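Local coordinates for protein tyrosyl-tRNA synthetase (Aeropyrum pernix, PDB 2CYA) that probably catalyses the ATP-dependent activation of tyrosine and its transfer to the acceptor end of tRNA(Tyr), working as a homodimer, at residues V250-I261 with A331-R342. Sequence-based numbering, arbitrary orientation.
Sequences VVDSDDDIRRKI and AESLIEVVRPIR
Ile257 docks as a knob into a hole formed by Ala331, Leu334, Ile335 and Val338, within an apolar seam where 254-261 and 331-342 run roughly antiparallel, with 143° between their N-to-C directions. Its CD1 meets Val338 CB tip to tip at 4.0 Å, while CG2 lies against Ile335 CG1 and Leu334 CD2. One turn on, Ile261 CG2 packs on Ala331 CB; at the other end Val250 CB touches Ile341 CG2 at 3.7 Å. Ile279 of helix 275-284 extends this layer by touching Ile261 and Leu334.

Salt bridges line one flank. Arg258 and Glu332 pair side-on, with guanidinium and carboxylate only 7° from coplanar: NE gives a nearly straight bond to OE2 (2.7 Å), NH1 a longer one to OE1, both on syn lone pairs. Ile335 CD1 lies over one face of that guanidinium, toward its rim. Asp254 splits its oxygens, OD1 taking Arg339 NH2 at 2.6 Å and OD2 both NH1 and NH2 of Arg342 from one face of the carboxylate.

One backbone carbonyl joins the network: Arg342 extends away from its own N (chi1 -176°) and bends at chi3, which brings NH1 within 2.8 Å of Asp252 O, on a lone pair in the carbonyl plane. A leucine in place of Arg342 would probably leave Asp252 O without this donor and Asp254 OD2 without its two-pronged grip. Ser253 and Asp256 form a capping box, Asp256 N bonding Ser253 OG with a weak return from Ser253 N to Asp256 OD1. The bonds to Asp252 O and Asp254 OD2 are consistent with Arg342 tying the start of helix 254-262, downstream of the KMSKS motif, to helix 323-346.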
# COMPACT_ATOMS: atom_id res chain seq x y z
N VAL A 250 -12.10 28.04 14.92
CA VAL A 250 -12.39 28.06 16.34
C VAL A 250 -11.57 29.11 17.06
O VAL A 250 -11.77 29.32 18.25
CB VAL A 250 -12.16 26.68 17.03
CG1 VAL A 250 -13.13 25.66 16.48
CG2 VAL A 250 -10.73 26.23 16.85
N VAL A 251 -10.65 29.77 16.36
CA VAL A 251 -9.84 30.80 16.99
C VAL A 251 -10.04 32.17 16.35
O VAL A 251 -9.25 33.09 16.61
CB VAL A 251 -8.32 30.48 16.99
CG1 VAL A 251 -8.03 29.24 17.85
CG2 VAL A 251 -7.81 30.31 15.56
N ASP A 252 -11.06 32.33 15.52
CA ASP A 252 -11.34 33.63 14.91
C ASP A 252 -11.85 34.55 16.02
O ASP A 252 -12.50 34.09 16.97
CB ASP A 252 -12.44 33.54 13.84
CG ASP A 252 -11.93 33.06 12.51
OD1 ASP A 252 -10.72 33.14 12.28
OD2 ASP A 252 -12.76 32.60 11.69
N SER A 253 -11.59 35.85 15.88
CA SER A 253 -12.03 36.85 16.85
C SER A 253 -13.54 37.04 16.70
O SER A 253 -14.11 36.62 15.69
CB SER A 253 -11.33 38.19 16.59
OG SER A 253 -11.71 38.71 15.31
N ASP A 254 -14.17 37.67 17.69
CA ASP A 254 -15.61 37.94 17.63
C ASP A 254 -15.87 38.82 16.39
O ASP A 254 -16.88 38.65 15.71
CB ASP A 254 -16.09 38.71 18.87
CG ASP A 254 -16.04 37.87 20.15
OD1 ASP A 254 -16.31 38.44 21.22
OD2 ASP A 254 -15.77 36.65 20.09
N ASP A 255 -14.97 39.75 16.11
CA ASP A 255 -15.14 40.63 14.96
C ASP A 255 -15.01 39.86 13.64
O ASP A 255 -15.75 40.11 12.69
CB ASP A 255 -14.14 41.77 15.00
CG ASP A 255 -14.38 42.80 13.90
OD1 ASP A 255 -13.44 43.08 13.12
OD2 ASP A 255 -15.50 43.34 13.83
N ASP A 256 -14.07 38.91 13.58
CA ASP A 256 -13.88 38.09 12.37
C ASP A 256 -15.18 37.31 12.12
O ASP A 256 -15.65 37.20 10.98
CB ASP A 256 -12.75 37.08 12.57
CG ASP A 256 -11.37 37.70 12.49
OD1 ASP A 256 -10.42 37.06 12.99
OD2 ASP A 256 -11.24 38.80 11.93
N ILE A 257 -15.76 36.76 13.18
CA ILE A 257 -17.01 36.00 13.05
C ILE A 257 -18.17 36.89 12.56
O ILE A 257 -18.97 36.47 11.73
CB ILE A 257 -17.38 35.32 14.39
CG1 ILE A 257 -16.34 34.25 14.74
CG2 ILE A 257 -18.75 34.66 14.29
CD1 ILE A 257 -16.58 33.58 16.08
N ARG A 258 -18.27 38.10 13.09
CA ARG A 258 -19.32 39.02 12.66
C ARG A 258 -19.18 39.38 11.18
O ARG A 258 -20.17 39.45 10.44
CB ARG A 258 -19.27 40.31 13.49
CG ARG A 258 -20.00 40.21 14.82
CD ARG A 258 -19.78 41.44 15.67
NE ARG A 258 -20.23 41.17 17.03
CZ ARG A 258 -19.49 41.34 18.12
NH1 ARG A 258 -20.00 41.05 19.30
NH2 ARG A 258 -18.25 41.82 18.03
N ARG A 259 -17.94 39.61 10.75
CA ARG A 259 -17.66 39.96 9.36
C ARG A 259 -18.00 38.80 8.42
O ARG A 259 -18.77 38.95 7.47
CB ARG A 259 -16.19 40.34 9.17
CG ARG A 259 -15.81 40.72 7.72
CD ARG A 259 -14.35 40.39 7.46
NE ARG A 259 -13.55 40.72 8.63
CZ ARG A 259 -12.61 39.94 9.17
NH1 ARG A 259 -11.96 40.36 10.25
NH2 ARG A 259 -12.32 38.76 8.64
N LYS A 260 -17.40 37.64 8.70
CA LYS A 260 -17.62 36.46 7.88
C LYS A 260 -19.09 36.07 7.77
O LYS A 260 -19.55 35.69 6.70
CB LYS A 260 -16.81 35.28 8.41
CG LYS A 260 -15.31 35.47 8.28
CD LYS A 260 -14.55 34.25 8.82
CE LYS A 260 -13.05 34.45 8.78
NZ LYS A 260 -12.37 33.16 9.12
N ILE A 261 -19.83 36.15 8.87
CA ILE A 261 -21.24 35.80 8.82
C ILE A 261 -22.05 36.88 8.08
O ILE A 261 -22.95 36.57 7.29
CB ILE A 261 -21.80 35.61 10.25
CG1 ILE A 261 -21.11 34.41 10.91
CG2 ILE A 261 -23.31 35.42 10.19
CD1 ILE A 261 -21.23 33.10 10.15
N ALA A 331 -24.55 35.07 14.13
CA ALA A 331 -23.20 35.54 14.41
C ALA A 331 -22.98 35.67 15.90
O ALA A 331 -21.98 35.17 16.43
CB ALA A 331 -22.96 36.88 13.74
N GLU A 332 -23.92 36.31 16.58
CA GLU A 332 -23.80 36.52 18.01
C GLU A 332 -23.84 35.20 18.80
O GLU A 332 -23.07 35.05 19.76
CB GLU A 332 -24.86 37.52 18.50
CG GLU A 332 -24.73 38.93 17.86
CD GLU A 332 -23.37 39.58 18.13
OE1 GLU A 332 -22.95 39.62 19.31
OE2 GLU A 332 -22.72 40.05 17.16
N SER A 333 -24.70 34.26 18.42
CA SER A 333 -24.74 32.96 19.11
C SER A 333 -23.46 32.14 18.84
O SER A 333 -22.94 31.46 19.73
CB SER A 333 -25.95 32.15 18.65
OG SER A 333 -27.14 32.88 18.87
N LEU A 334 -22.96 32.21 17.62
CA LEU A 334 -21.75 31.48 17.25
C LEU A 334 -20.59 31.97 18.10
O LEU A 334 -19.71 31.21 18.50
CB LEU A 334 -21.44 31.71 15.77
CG LEU A 334 -20.56 30.72 15.05
CD1 LEU A 334 -21.04 29.29 15.35
CD2 LEU A 334 -20.62 31.04 13.54
N ILE A 335 -20.57 33.27 18.34
CA ILE A 335 -19.55 33.86 19.17
C ILE A 335 -19.56 33.21 20.56
O ILE A 335 -18.51 32.90 21.10
CB ILE A 335 -19.77 35.38 19.28
CG1 ILE A 335 -19.30 36.04 17.97
CG2 ILE A 335 -19.07 35.92 20.52
CD1 ILE A 335 -19.61 37.53 17.85
N GLU A 336 -20.75 32.97 21.13
CA GLU A 336 -20.81 32.34 22.44
C GLU A 336 -20.29 30.91 22.39
O GLU A 336 -19.64 30.44 23.33
CB GLU A 336 -22.24 32.34 23.00
CG GLU A 336 -22.84 33.72 23.25
CD GLU A 336 -21.91 34.64 24.03
OE1 GLU A 336 -21.28 34.17 25.01
OE2 GLU A 336 -21.82 35.84 23.67
N VAL A 337 -20.58 30.21 21.31
CA VAL A 337 -20.11 28.84 21.18
C VAL A 337 -18.60 28.81 21.04
O VAL A 337 -17.92 27.97 21.64
CB VAL A 337 -20.72 28.13 19.94
CG1 VAL A 337 -20.05 26.78 19.73
CG2 VAL A 337 -22.26 27.93 20.13
N VAL A 338 -18.06 29.74 20.26
CA VAL A 338 -16.63 29.78 20.02
C VAL A 338 -15.77 30.35 21.16
O VAL A 338 -14.67 29.87 21.41
CB VAL A 338 -16.33 30.57 18.72
CG1 VAL A 338 -14.86 30.87 18.61
CG2 VAL A 338 -16.79 29.74 17.52
N ARG A 339 -16.29 31.35 21.86
CA ARG A 339 -15.56 32.00 22.94
C ARG A 339 -14.79 31.04 23.86
O ARG A 339 -13.58 31.14 23.98
CB ARG A 339 -16.51 32.88 23.76
CG ARG A 339 -15.84 33.69 24.86
CD ARG A 339 -16.74 34.86 25.31
NE ARG A 339 -16.83 35.90 24.28
CZ ARG A 339 -17.90 36.68 24.10
NH1 ARG A 339 -18.97 36.52 24.87
NH2 ARG A 339 -17.90 37.60 23.14
N PRO A 340 -15.49 30.09 24.50
CA PRO A 340 -14.77 29.17 25.38
C PRO A 340 -13.77 28.23 24.67
O PRO A 340 -12.74 27.88 25.24
CB PRO A 340 -15.89 28.41 26.10
CG PRO A 340 -17.02 28.46 25.12
CD PRO A 340 -16.94 29.87 24.60
N ILE A 341 -14.08 27.82 23.44
CA ILE A 341 -13.17 26.96 22.69
C ILE A 341 -11.90 27.74 22.36
O ILE A 341 -10.77 27.24 22.53
CB ILE A 341 -13.82 26.48 21.39
CG1 ILE A 341 -15.05 25.64 21.75
CG2 ILE A 341 -12.80 25.68 20.55
CD1 ILE A 341 -15.91 25.27 20.58
N ARG A 342 -12.09 28.96 21.89
CA ARG A 342 -10.99 29.84 21.55
C ARG A 342 -10.11 30.06 22.78
O ARG A 342 -8.88 30.05 22.69
CB ARG A 342 -11.54 31.18 21.07
CG ARG A 342 -10.49 32.17 20.58
CD ARG A 342 -11.18 33.39 19.99
NE ARG A 342 -12.08 33.97 20.97
CZ ARG A 342 -13.20 34.63 20.69
NH1 ARG A 342 -13.59 34.82 19.42
NH2 ARG A 342 -13.93 35.10 21.68